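Local coordinates for protein WipB (Legionella pneumophila, PDB 5NNY) that acts as a translocated effector Ser/Thr phosphatase that targets the host lysosomal nutrient-sensing machinery, the chain here being its phosphatase domain, at residues 42-47 against 69-74; 57-62 against 165-170; 126-131 against 207-212; 153-158 against 284-289. All blocks are in the same frame, centred on the assembly; numbering follows the deposited sequence.

Interaction 1 of 4, residues 42-47 against 69-74; sequences YTLPEL and EEIKKQ
A small, mainly apolar contact, in which Leu44, Glu46 and Leu47 close round Ile71, ties the connection after helix 32-42 to the flank of helix 64-79 at the edge of the domain. Leu44 meets Ile71 tip to tip, its CD1 lying 3.7 Å from Ile71 CG1. Leu47 comes in likewise, its CD2 3.8 Å from Ile71 CD1. Glu46 brings the third side: its OE1 stands 3.4 Å from Ile71 CD1, so the methyl end of the isoleucine is bounded by two leucines and a carboxylate. In Ile71, CG1 is anti to the carbonyl carbon (chi1 -73°), which sends the CD1 branch out from the helix into this group. A long interhelical connection thus packs on the helix it leads to: Thr43 is the first residue to leave the helical path, a short 3-10 segment at 45-47 follows, and Leu47 N bonds back to Leu44 O at 2.9 Å, which brings the two leucines onto the same partner. Helix 64-79 falls in a range predicted to form a coiled coil; here its Ile71 packs against the protein's own loop and also against Ile41 of helix 32-42. Glu46 CG is lodged between its backbone N and carbonyl carbon (chi1 58°), and the chain then runs extended, carrying the carboxylate past Ile71. Its OE2 forms a salt bridge with Arg67, one turn before Ile71 on helix 64-79, a link that probably offsets the charge placed beside a methyl group. Leu47 also rests on Val58, Val103 and Phe107 of the neighbouring loops and of helix 105-117.

Interaction 2 of 4, residues 57-62 against 165-170; sequences PVFSAE and QEAIAA
The turn at 57-60 and helix 159-169 come closest at Phe59 and Glu166, whose CA atoms are 7.1 Å apart, and side chains and one water span the gap. The Phe59 ring lies across the Glu166 side chain. Glu166 CB sits over one face, 3.8 Å from the centroid of the Phe59 ring and 28° off its normal, a CH-pi contact. Farther along the extended chain the carboxylate follows the same face, its plane only 27° from that of the ring, and OE1 rides 3.6 Å above the Phe59 plane, offset toward the rim. Its other oxygen, Glu166 OE2, lies 3.4 Å from Phe59 CB, near the root of the side chain. The opposite face of the ring is covered by Val58 CG1, so phenylalanine is sandwiched between its own neighbour and the glutamate. Where the ring reaches the helix, Phe59 CE1 is 4.4 Å from Ala167 CB. Water 1 adds a polar bridge, donating to Phe59 O at 3.1 Å and, weakly, to Glu166 OE2. Glu55 OE1 also lies close to Glu166 OE2, a pairing of like charges that would probably raise the proton affinity of one or both. Beyond the contact, Val58 packs on helix 64-79 through Arg67 and Leu68, Ala170 touches Lys64 of that helix, and Ile168 leans on helix 175-186, so the C-terminal end of helix 159-169 touches both.

Interaction 3 of 4, residues 126-131 against 207-212; sequences LSNHGI and FSHAGI
Two loops resembling signature loops of the calcineurin-like phosphoesterase fold meet here, His209 of the one lying against Leu126, Ser127 and Asn128 of the other. The Ser-Asn-His-Gly run 127-130 follows strand 121-125 and resembles the Gly-Asn-His-Glu motif of the family, while the Ser-His-Ala-Gly run 208-211 lies at the end of strand 203-208 and resembles its His-Gly-Gly motif. In relatives such loops line the dinuclear metal site, and a similar place is consistent with the position of these two. Ser127 CB sits squarely over the His209 imidazole, 3.5 Å from the centroid and 5° off the ring normal, in a CH-pi contact. With CG anti to the backbone N (chi1 167°), the His209 ring is swung under that methylene. The Asn128 and His209 side chains cross at about a right angle, with the amide and ring planes 57° apart, and Asn128 OD1 is 3.4 Å from His209 NE2. On the other ring nitrogen, ND1 is hydrogen-bonded to Ile94 O, which fixes the rotation of the imidazole; Asp10 and Asp96 also touch the side chain. The backbones are joined by water 2, which donates to Leu126 O at 2.7 Å and accepts from His209 N at 3.0 Å. Ser127 is also the N-cap of helix 128-138: its OG, weakly bonded to Asp96 N as well, accepts from Gly130 N at 3.1 Å.

Interaction 4 of 4, residues 153-158 against 284-289; sequences GNIQHG and TVWGRE
Helix 280-286 ends in a Schellman motif, and its last residue, Trp286, throws an indole across to Ile155 in the loop between helices 150-153 and 159-169. The backbones stay well apart, 11.7 Å between the CA atoms of Ile155 and Trp286; the indole spans about half of that and the isoleucine much of the rest. Ile155 CD1 meets the benzo edge of the indole near the ring plane, 3.7 Å from Trp286 CZ2. The isoleucine reaches it because CG1 is placed between the backbone N and the carbonyl carbon (chi1 63°) and the chain then extends outward. Gln156 lies more loosely beside the ring, with OE1 4.5 Å from Trp286 CH2; its NE2 is spoken for by Glu132 OE1 and Asn128 O, which hold the buried amide against helix 128-138. Met265 and Tyr266 of helix 262-270 pack on Ile155, and Met265 and Tyr269 on Trp286, so that helix helps enclose the pair. Gly287, with positive phi (70°), is the C-prime residue of the motif, where Arg288 N turns back to Ala283 O. Just past it the Arg288 guanidinium, bonded through NE to Gly268 O, lies with one face beneath Trp286 O, which stands 3.5 Å above its plane.

Overall arrangement
Interactions 1 and 2, with centres 12 Å apart, share the connection between helices 32-42 and 64-79 and are joined by a probable hydrogen bond from Val58 N to Glu46 O. Interactions 3 and 4, with centres 9 Å apart, meet where His209 packs on Val285 O and Trp286 on the Asn128 amide, interaction 3 at the C-terminal ends of strands 121-125 and 203-208, interaction 4 at that of helix 280-286. Between these pairs, centres lie 27 to 30 Å apart, yet helix 159-169 runs from interaction 4 to interaction 2. Interaction 1 closes before 3 and 4 open; interaction 2 crosses all three and 3 crosses 4, stitching the helical surroundings to the presumed active-site loops.

Interaction 1 of 4, residues 42-47 against 69-74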
loop_
_atom_site.group_PDB
_atom_site.type_symbol
_atom_site.label_atom_id
_atom_site.label_comp_id
_atom_site.label_asym_id
_atom_site.label_seq_id
_atom_site.Cartn_x
_atom_site.Cartn_y
_atom_site.Cartn_z
ATOM N N TYR A 42 7.088 -1.894 -19.098
ATOM C CA TYR A 42 6.997 -2.702 -17.890
ATOM C C TYR A 42 7.763 -4.011 -18.023
ATOM O O TYR A 42 8.314 -4.508 -17.031
ATOM C CB TYR A 42 5.523 -2.978 -17.511
ATOM C CG TYR A 42 5.491 -3.576 -16.131
ATOM C CD1 TYR A 42 5.762 -2.783 -15.021
ATOM C CD2 TYR A 42 5.302 -4.944 -15.936
ATOM C CE1 TYR A 42 5.817 -3.330 -13.734
ATOM C CE2 TYR A 42 5.343 -5.498 -14.650
ATOM C CZ TYR A 42 5.621 -4.682 -13.559
ATOM O OH TYR A 42 5.674 -5.218 -12.280
ATOM N N THR A 43 7.851 -4.577 -19.230
ATOM C CA THR A 43 8.509 -5.870 -19.403
ATOM C C THR A 43 9.828 -5.753 -20.157
ATOM O O THR A 43 10.305 -6.737 -20.721
ATOM C CB THR A 43 7.582 -6.883 -20.085
ATOM O OG1 THR A 43 7.187 -6.425 -21.383
ATOM C CG2 THR A 43 6.331 -7.081 -19.246
ATOM N N LEU A 44 10.427 -4.562 -20.163
ATOM C CA LEU A 44 11.749 -4.391 -20.755
ATOM C C LEU A 44 12.724 -5.369 -20.109
ATOM O O LEU A 44 12.839 -5.389 -18.882
ATOM C CB LEU A 44 12.257 -2.962 -20.553
ATOM C CG LEU A 44 11.760 -1.849 -21.476
ATOM C CD1 LEU A 44 12.187 -0.470 -20.964
ATOM C CD2 LEU A 44 12.294 -2.084 -22.871
ATOM N N PRO A 45 13.441 -6.181 -20.890
ATOM C CA PRO A 45 14.413 -7.108 -20.282
ATOM C C PRO A 45 15.392 -6.444 -19.334
ATOM O O PRO A 45 15.720 -7.029 -18.296
ATOM C CB PRO A 45 15.121 -7.706 -21.505
ATOM C CG PRO A 45 14.044 -7.703 -22.563
ATOM C CD PRO A 45 13.210 -6.469 -22.320
ATOM N N GLU A 46 15.867 -5.232 -19.650
ATOM C CA GLU A 46 16.860 -4.606 -18.791
ATOM C C GLU A 46 16.312 -4.255 -17.415
ATOM O O GLU A 46 17.107 -4.009 -16.504
ATOM C CB GLU A 46 17.425 -3.350 -19.464
ATOM C CG GLU A 46 16.363 -2.332 -19.814
ATOM C CD GLU A 46 16.954 -1.018 -20.323
ATOM O OE1 GLU A 46 16.201 -0.246 -20.960
ATOM O OE2 GLU A 46 18.154 -0.773 -20.085
ATOM N N LEU A 47 14.989 -4.278 -17.229
ATOM C CA LEU A 47 14.375 -4.002 -15.934
ATOM C C LEU A 47 13.968 -5.253 -15.160
ATOM O O LEU A 47 13.405 -5.119 -14.069
ATOM C CB LEU A 47 13.133 -3.112 -16.101
ATOM C CG LEU A 47 13.334 -1.703 -16.665
ATOM C CD1 LEU A 47 11.964 -0.993 -16.781
ATOM C CD2 LEU A 47 14.232 -0.897 -15.762
ATOM N N GLU A 69 17.019 7.119 -17.220
ATOM C CA GLU A 69 16.444 8.408 -17.603
ATOM C C GLU A 69 15.534 8.271 -18.818
ATOM O O GLU A 69 14.451 8.865 -18.860
ATOM C CB GLU A 69 17.551 9.428 -17.901
ATOM C CG GLU A 69 18.490 9.758 -16.735
ATOM C CD GLU A 69 17.991 10.873 -15.829
ATOM O OE1 GLU A 69 16.794 11.228 -15.902
ATOM O OE2 GLU A 69 18.811 11.400 -15.043
ATOM N N GLU A 70 15.965 7.513 -19.832
ATOM C CA GLU A 70 15.137 7.376 -21.029
ATOM C C GLU A 70 13.841 6.634 -20.725
ATOM O O GLU A 70 12.779 6.994 -21.245
ATOM C CB GLU A 70 15.912 6.669 -22.140
ATOM C CG GLU A 70 17.355 7.170 -22.348
ATOM C CD GLU A 70 17.493 8.659 -22.685
ATOM O OE1 GLU A 70 16.794 9.509 -22.095
ATOM O OE2 GLU A 70 18.342 8.990 -23.542
ATOM N N ILE A 71 13.907 5.600 -19.880
ATOM C CA ILE A 71 12.689 4.893 -19.467
ATOM C C ILE A 71 11.770 5.839 -18.706
ATOM O O ILE A 71 10.553 5.887 -18.940
ATOM C CB ILE A 71 13.051 3.669 -18.599
ATOM C CG1 ILE A 71 13.652 2.547 -19.457
ATOM C CG2 ILE A 71 11.827 3.207 -17.765
ATOM C CD1 ILE A 71 14.501 1.507 -18.644
ATOM N N LYS A 72 12.348 6.601 -17.779
ATOM C CA LYS A 72 11.569 7.458 -16.894
ATOM C C LYS A 72 10.829 8.536 -17.675
ATOM O O LYS A 72 9.639 8.784 -17.441
ATOM C CB LYS A 72 12.487 8.089 -15.850
ATOM C CG LYS A 72 11.810 9.106 -14.928
ATOM C CD LYS A 72 12.856 9.726 -14.004
ATOM C CE LYS A 72 12.391 11.015 -13.359
ATOM N NZ LYS A 72 13.490 11.694 -12.606
ATOM N N LYS A 73 11.514 9.205 -18.602
ATOM C CA LYS A 73 10.829 10.274 -19.318
ATOM C C LYS A 73 9.692 9.716 -20.171
ATOM O O LYS A 73 8.613 10.309 -20.229
ATOM C CB LYS A 73 11.828 11.089 -20.151
ATOM C CG LYS A 73 12.330 10.413 -21.395
ATOM C CD LYS A 73 13.681 10.964 -21.829
ATOM C CE LYS A 73 13.636 12.452 -22.104
ATOM N NZ LYS A 73 14.809 12.874 -22.926
ATOM N N GLN A 74 9.885 8.552 -20.800
ATOM C CA GLN A 74 8.803 8.013 -21.613
ATOM C C GLN A 74 7.678 7.489 -20.734
ATOM O O GLN A 74 6.494 7.645 -21.072
ATOM C CB GLN A 74 9.282 6.911 -22.571
ATOM C CG GLN A 74 8.111 6.563 -23.518
ATOM C CD GLN A 74 8.355 5.471 -24.542
ATOM O OE1 GLN A 74 9.350 4.759 -24.519
ATOM N NE2 GLN A 74 7.421 5.348 -25.469
#

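Interaction 2 of 4, residues 57-62 against 165-170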
loop_
_atom_site.group_PDB
_atom_site.type_symbol
_atom_site.label_atom_id
_atom_site.label_comp_id
_atom_site.label_asym_id
_atom_site.label_seq_id
_atom_site.Cartn_x
_atom_site.Cartn_y
_atom_site.Cartn_z
ATOM N N PRO A 57 19.361 -6.154 -15.438
ATOM C CA PRO A 57 20.582 -5.775 -16.175
ATOM C C PRO A 57 20.922 -4.297 -16.112
ATOM O O PRO A 57 22.115 -3.945 -16.109
ATOM C CB PRO A 57 20.259 -6.216 -17.606
ATOM C CG PRO A 57 19.376 -7.424 -17.406
ATOM C CD PRO A 57 18.511 -7.087 -16.203
ATOM N N VAL A 58 19.915 -3.416 -16.044
ATOM C CA VAL A 58 20.173 -1.975 -16.108
ATOM C C VAL A 58 21.108 -1.538 -14.978
ATOM O O VAL A 58 21.925 -0.630 -15.151
ATOM C CB VAL A 58 18.846 -1.187 -16.098
ATOM C CG1 VAL A 58 18.028 -1.460 -14.834
ATOM C CG2 VAL A 58 19.103 0.303 -16.246
ATOM N N PHE A 59 21.034 -2.198 -13.819
ATOM C CA PHE A 59 21.790 -1.716 -12.671
ATOM C C PHE A 59 23.241 -2.177 -12.662
ATOM O O PHE A 59 24.017 -1.692 -11.835
ATOM C CB PHE A 59 21.086 -2.136 -11.381
ATOM C CG PHE A 59 19.719 -1.540 -11.245
ATOM C CD1 PHE A 59 19.567 -0.164 -11.150
ATOM C CD2 PHE A 59 18.589 -2.343 -11.240
ATOM C CE1 PHE A 59 18.314 0.404 -11.039
ATOM C CE2 PHE A 59 17.320 -1.781 -11.122
ATOM C CZ PHE A 59 17.181 -0.407 -11.023
ATOM N N SER A 60 23.625 -3.084 -13.551
ATOM C CA SER A 60 25.027 -3.430 -13.725
ATOM C C SER A 60 25.630 -2.761 -14.951
ATOM O O SER A 60 26.818 -2.955 -15.234
ATOM C CB SER A 60 25.197 -4.946 -13.822
ATOM O OG SER A 60 24.888 -5.389 -15.126
ATOM N N ALA A 61 24.841 -1.978 -15.676
ATOM C CA ALA A 61 25.311 -1.352 -16.894
ATOM C C ALA A 61 26.084 -0.085 -16.570
ATOM O O ALA A 61 25.729 0.673 -15.660
ATOM C CB ALA A 61 24.136 -1.031 -17.822
ATOM N N GLU A 62 27.147 0.147 -17.339
ATOM C CA GLU A 62 27.957 1.340 -17.141
ATOM C C GLU A 62 27.141 2.601 -17.386
ATOM O O GLU A 62 27.335 3.616 -16.708
ATOM C CB GLU A 62 29.180 1.303 -18.057
ATOM C CG GLU A 62 29.655 -0.107 -18.440
ATOM C CD GLU A 62 28.739 -0.795 -19.469
ATOM O OE1 GLU A 62 28.291 -1.937 -19.211
ATOM O OE2 GLU A 62 28.448 -0.180 -20.520
ATOM N N GLN A 165 15.592 2.283 -4.925
ATOM C CA GLN A 165 16.818 2.737 -4.266
ATOM C C GLN A 165 17.979 2.840 -5.240
ATOM O O GLN A 165 18.737 3.815 -5.217
ATOM C CB GLN A 165 17.177 1.772 -3.140
ATOM C CG GLN A 165 16.176 1.777 -2.034
ATOM C CD GLN A 165 16.443 0.677 -1.034
ATOM O OE1 GLN A 165 16.633 -0.482 -1.404
ATOM N NE2 GLN A 165 16.456 1.032 0.239
ATOM N N GLU A 166 18.152 1.825 -6.079
ATOM C CA GLU A 166 19.253 1.838 -7.030
ATOM C C GLU A 166 19.071 2.920 -8.081
ATOM O O GLU A 166 20.049 3.526 -8.536
ATOM C CB GLU A 166 19.357 0.484 -7.710
ATOM C CG GLU A 166 19.662 -0.636 -6.750
ATOM C CD GLU A 166 19.748 -1.938 -7.482
ATOM O OE1 GLU A 166 18.708 -2.623 -7.626
ATOM O OE2 GLU A 166 20.856 -2.243 -7.961
ATOM N N ALA A 167 17.834 3.146 -8.521
ATOM C CA ALA A 167 17.626 4.200 -9.506
ATOM C C ALA A 167 17.911 5.564 -8.895
ATOM O O ALA A 167 18.458 6.453 -9.559
ATOM C CB ALA A 167 16.210 4.135 -10.081
ATOM N N ILE A 168 17.564 5.746 -7.622
ATOM C CA ILE A 168 17.896 7.006 -6.966
ATOM C C ILE A 168 19.406 7.142 -6.823
ATOM O O ILE A 168 19.977 8.214 -7.078
ATOM C CB ILE A 168 17.187 7.112 -5.607
ATOM C CG1 ILE A 168 15.673 7.212 -5.812
ATOM C CG2 ILE A 168 17.689 8.324 -4.859
ATOM C CD1 ILE A 168 14.886 7.027 -4.511
ATOM N N ALA A 169 20.076 6.055 -6.432
ATOM C CA ALA A 169 21.530 6.073 -6.298
ATOM C C ALA A 169 22.214 6.388 -7.625
ATOM O O ALA A 169 23.269 7.043 -7.650
ATOM C CB ALA A 169 22.030 4.734 -5.755
ATOM N N ALA A 170 21.629 5.936 -8.740
ATOM C CA ALA A 170 22.208 6.190 -10.053
ATOM C C ALA A 170 21.946 7.605 -10.536
ATOM O O ALA A 170 22.426 7.970 -11.618
ATOM C CB ALA A 170 21.671 5.185 -11.078
HETATM O O HOH W 1 22.876 0.018 -9.579
#

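Interaction 3 of 4, residues 126-131 against 207-212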
loop_
_atom_site.group_PDB
_atom_site.type_symbol
_atom_site.label_atom_id
_atom_site.label_comp_id
_atom_site.label_asym_id
_atom_site.label_seq_id
_atom_site.Cartn_x
_atom_site.Cartn_y
_atom_site.Cartn_z
ATOM N N LEU A 126 -3.159 -0.713 4.956
ATOM C CA LEU A 126 -1.790 -0.879 5.450
ATOM C C LEU A 126 -1.351 -2.339 5.382
ATOM O O LEU A 126 -2.095 -3.251 5.771
ATOM C CB LEU A 126 -1.692 -0.366 6.896
ATOM C CG LEU A 126 -0.290 -0.243 7.501
ATOM C CD1 LEU A 126 0.535 0.762 6.704
ATOM C CD2 LEU A 126 -0.336 0.147 8.981
ATOM N N SER A 127 -0.131 -2.560 4.873
ATOM C CA SER A 127 0.435 -3.892 4.749
ATOM C C SER A 127 1.872 -3.864 5.239
ATOM O O SER A 127 2.470 -2.797 5.423
ATOM C CB SER A 127 0.386 -4.418 3.297
ATOM O OG SER A 127 1.206 -3.664 2.398
ATOM N N ASN A 128 2.423 -5.067 5.442
ATOM C CA ASN A 128 3.822 -5.178 5.830
ATOM C C ASN A 128 4.737 -4.631 4.738
ATOM O O ASN A 128 5.748 -3.984 5.040
ATOM C CB ASN A 128 4.174 -6.633 6.169
ATOM C CG ASN A 128 3.521 -7.651 5.227
ATOM O OD1 ASN A 128 2.295 -7.794 5.195
ATOM N ND2 ASN A 128 4.348 -8.396 4.496
ATOM N N HIS A 129 4.380 -4.847 3.464
ATOM C CA HIS A 129 5.199 -4.320 2.371
ATOM C C HIS A 129 5.138 -2.793 2.342
ATOM O O HIS A 129 6.169 -2.112 2.293
ATOM C CB HIS A 129 4.742 -4.904 1.027
ATOM C CG HIS A 129 5.096 -6.344 0.824
ATOM N ND1 HIS A 129 6.307 -6.753 0.307
ATOM C CD2 HIS A 129 4.381 -7.475 1.040
ATOM C CE1 HIS A 129 6.330 -8.072 0.231
ATOM N NE2 HIS A 129 5.174 -8.533 0.668
ATOM N N GLY A 130 3.946 -2.255 2.385
ATOM C CA GLY A 130 3.773 -0.831 2.373
ATOM C C GLY A 130 4.376 -0.100 3.560
ATOM O O GLY A 130 4.900 0.959 3.462
ATOM N N ILE A 131 4.386 -0.767 4.697
ATOM C CA ILE A 131 4.950 -0.202 5.883
ATOM C C ILE A 131 6.495 0.013 5.757
ATOM O O ILE A 131 7.028 0.838 6.378
ATOM C CB ILE A 131 4.520 -1.034 7.101
ATOM C CG1 ILE A 131 3.984 -0.169 8.189
ATOM C CG2 ILE A 131 5.633 -1.877 7.602
ATOM C CD1 ILE A 131 3.169 -0.943 9.168
ATOM N N PHE A 207 -12.697 -4.369 5.580
ATOM C CA PHE A 207 -11.569 -4.647 4.695
ATOM C C PHE A 207 -10.264 -4.457 5.448
ATOM O O PHE A 207 -10.106 -3.506 6.215
ATOM C CB PHE A 207 -11.565 -3.740 3.455
ATOM C CG PHE A 207 -12.770 -3.919 2.551
ATOM C CD1 PHE A 207 -13.926 -3.196 2.766
ATOM C CD2 PHE A 207 -12.723 -4.798 1.483
ATOM C CE1 PHE A 207 -15.031 -3.352 1.932
ATOM C CE2 PHE A 207 -13.817 -4.963 0.643
ATOM C CZ PHE A 207 -14.973 -4.241 0.869
ATOM N N SER A 208 -9.335 -5.372 5.218
ATOM C CA SER A 208 -8.016 -5.282 5.821
ATOM C C SER A 208 -7.075 -6.022 4.894
ATOM O O SER A 208 -7.510 -6.790 4.039
ATOM C CB SER A 208 -7.988 -5.879 7.233
ATOM O OG SER A 208 -8.339 -7.257 7.212
ATOM N N HIS A 209 -5.776 -5.748 5.041
ATOM C CA HIS A 209 -4.809 -6.458 4.214
ATOM C C HIS A 209 -4.776 -7.954 4.540
ATOM O O HIS A 209 -4.675 -8.795 3.633
ATOM C CB HIS A 209 -3.415 -5.840 4.388
ATOM C CG HIS A 209 -2.328 -6.687 3.811
ATOM N ND1 HIS A 209 -2.176 -6.878 2.453
ATOM C CD2 HIS A 209 -1.363 -7.422 4.404
ATOM C CE1 HIS A 209 -1.146 -7.676 2.234
ATOM N NE2 HIS A 209 -0.635 -8.018 3.401
ATOM N N ALA A 210 -4.875 -8.307 5.821
ATOM C CA ALA A 210 -4.729 -9.679 6.292
ATOM C C ALA A 210 -5.911 -10.042 7.180
ATOM O O ALA A 210 -6.719 -9.189 7.547
ATOM C CB ALA A 210 -3.413 -9.867 7.071
ATOM N N GLY A 211 -5.989 -11.317 7.557
ATOM C CA GLY A 211 -7.143 -11.792 8.315
ATOM C C GLY A 211 -7.140 -11.285 9.750
ATOM O O GLY A 211 -6.190 -11.524 10.510
ATOM N N ILE A 212 -8.217 -10.609 10.143
ATOM C CA ILE A 212 -8.396 -10.094 11.492
ATOM C C ILE A 212 -9.805 -10.430 11.962
ATOM O O ILE A 212 -10.621 -10.984 11.219
ATOM C CB ILE A 212 -8.184 -8.577 11.565
ATOM C CG1 ILE A 212 -9.225 -7.892 10.667
ATOM C CG2 ILE A 212 -6.738 -8.216 11.152
ATOM C CD1 ILE A 212 -9.380 -6.401 10.914
HETATM O O HOH W 2 -4.608 -3.615 6.782
#

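Interaction 4 of 4, residues 153-158 against 284-289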
loop_
_atom_site.group_PDB
_atom_site.type_symbol
_atom_site.label_atom_id
_atom_site.label_comp_id
_atom_site.label_asym_id
_atom_site.label_seq_id
_atom_site.Cartn_x
_atom_site.Cartn_y
_atom_site.Cartn_z
ATOM N N GLY A 153 13.525 -4.980 5.534
ATOM C CA GLY A 153 13.929 -5.687 4.332
ATOM C C GLY A 153 14.403 -7.103 4.583
ATOM O O GLY A 153 14.466 -7.900 3.638
ATOM N N ASN A 154 14.756 -7.424 5.832
ATOM C CA ASN A 154 15.167 -8.774 6.197
ATOM C C ASN A 154 14.009 -9.763 6.201
ATOM O O ASN A 154 14.252 -10.976 6.230
ATOM C CB ASN A 154 15.798 -8.798 7.592
ATOM C CG ASN A 154 17.179 -8.202 7.632
ATOM O OD1 ASN A 154 17.853 -8.076 6.607
ATOM N ND2 ASN A 154 17.624 -7.838 8.836
ATOM N N ILE A 155 12.759 -9.297 6.221
ATOM C CA ILE A 155 11.628 -10.207 6.408
ATOM C C ILE A 155 10.730 -10.286 5.203
ATOM O O ILE A 155 9.679 -10.939 5.268
ATOM C CB ILE A 155 10.800 -9.848 7.656
ATOM C CG1 ILE A 155 10.168 -8.463 7.506
ATOM C CG2 ILE A 155 11.676 -9.940 8.889
ATOM C CD1 ILE A 155 9.406 -7.999 8.721
ATOM N N GLN A 156 11.077 -9.611 4.113
ATOM C CA GLN A 156 10.248 -9.680 2.923
ATOM C C GLN A 156 11.105 -9.276 1.739
ATOM O O GLN A 156 12.097 -8.557 1.882
ATOM C CB GLN A 156 9.012 -8.784 3.053
ATOM C CG GLN A 156 9.368 -7.322 3.287
ATOM C CD GLN A 156 8.207 -6.512 3.846
ATOM O OE1 GLN A 156 7.181 -7.062 4.254
ATOM N NE2 GLN A 156 8.370 -5.199 3.869
ATOM N N HIS A 157 10.718 -9.756 0.572
ATOM C CA HIS A 157 11.417 -9.408 -0.646
ATOM C C HIS A 157 10.736 -8.191 -1.248
ATOM O O HIS A 157 9.506 -8.135 -1.342
ATOM C CB HIS A 157 11.463 -10.588 -1.610
ATOM C CG HIS A 157 12.499 -11.603 -1.239
ATOM N ND1 HIS A 157 12.469 -12.909 -1.681
ATOM C CD2 HIS A 157 13.599 -11.499 -0.450
ATOM C CE1 HIS A 157 13.504 -13.564 -1.182
ATOM N NE2 HIS A 157 14.207 -12.730 -0.436
ATOM N N GLY A 158 11.535 -7.194 -1.569
ATOM C CA GLY A 158 11.039 -5.924 -2.043
ATOM C C GLY A 158 11.806 -5.486 -3.261
ATOM O O GLY A 158 12.391 -4.400 -3.266
ATOM N N THR A 284 -2.315 -6.797 13.265
ATOM C CA THR A 284 -3.291 -6.528 12.207
ATOM C C THR A 284 -2.662 -6.655 10.816
ATOM O O THR A 284 -3.216 -7.314 9.930
ATOM C CB THR A 284 -3.908 -5.140 12.413
ATOM O OG1 THR A 284 -4.635 -5.123 13.642
ATOM C CG2 THR A 284 -4.869 -4.788 11.274
ATOM N N VAL A 285 -1.505 -6.035 10.591
ATOM C CA VAL A 285 -0.930 -6.092 9.248
ATOM C C VAL A 285 -0.441 -7.498 8.921
ATOM O O VAL A 285 -0.409 -7.888 7.750
ATOM C CB VAL A 285 0.191 -5.042 9.052
ATOM C CG1 VAL A 285 -0.372 -3.626 9.179
ATOM C CG2 VAL A 285 1.360 -5.271 10.017
ATOM N N TRP A 286 -0.023 -8.279 9.933
ATOM C CA TRP A 286 0.418 -9.646 9.645
ATOM C C TRP A 286 -0.707 -10.673 9.761
ATOM O O TRP A 286 -0.520 -11.823 9.348
ATOM C CB TRP A 286 1.594 -10.055 10.561
ATOM C CG TRP A 286 2.944 -9.419 10.161
ATOM C CD1 TRP A 286 3.548 -8.342 10.738
ATOM C CD2 TRP A 286 3.803 -9.835 9.086
ATOM N NE1 TRP A 286 4.740 -8.061 10.089
ATOM C CE2 TRP A 286 4.911 -8.962 9.069
ATOM C CE3 TRP A 286 3.742 -10.865 8.139
ATOM C CZ2 TRP A 286 5.945 -9.094 8.155
ATOM C CZ3 TRP A 286 4.749 -10.977 7.221
ATOM C CH2 TRP A 286 5.845 -10.108 7.239
ATOM N N GLY A 287 -1.867 -10.290 10.282
ATOM C CA GLY A 287 -2.970 -11.241 10.389
ATOM C C GLY A 287 -2.734 -12.314 11.429
ATOM O O GLY A 287 -3.170 -13.462 11.248
ATOM N N ARG A 288 -2.054 -11.970 12.524
ATOM C CA ARG A 288 -1.670 -12.926 13.560
ATOM C C ARG A 288 -2.602 -12.857 14.762
ATOM O O ARG A 288 -3.334 -11.884 14.953
ATOM C CB ARG A 288 -0.234 -12.676 14.038
ATOM C CG ARG A 288 0.791 -12.647 12.928
ATOM C CD ARG A 288 0.718 -13.930 12.103
ATOM N NE ARG A 288 1.787 -13.954 11.107
ATOM C CZ ARG A 288 1.776 -14.698 10.011
ATOM N NH1 ARG A 288 0.746 -15.494 9.760
ATOM N NH2 ARG A 288 2.797 -14.648 9.163
ATOM N N GLU A 289 -2.511 -13.880 15.610
ATOM C CA GLU A 289 -3.405 -13.998 16.752
ATOM C C GLU A 289 -3.274 -12.813 17.695
ATOM O O GLU A 289 -2.175 -12.440 18.105
ATOM C CB GLU A 289 -3.135 -15.303 17.513
ATOM C CG GLU A 289 -4.036 -15.471 18.748
ATOM C CD GLU A 289 -4.184 -16.929 19.215
ATOM O OE1 GLU A 289 -5.163 -17.221 19.931
ATOM O OE2 GLU A 289 -3.342 -17.782 18.864
#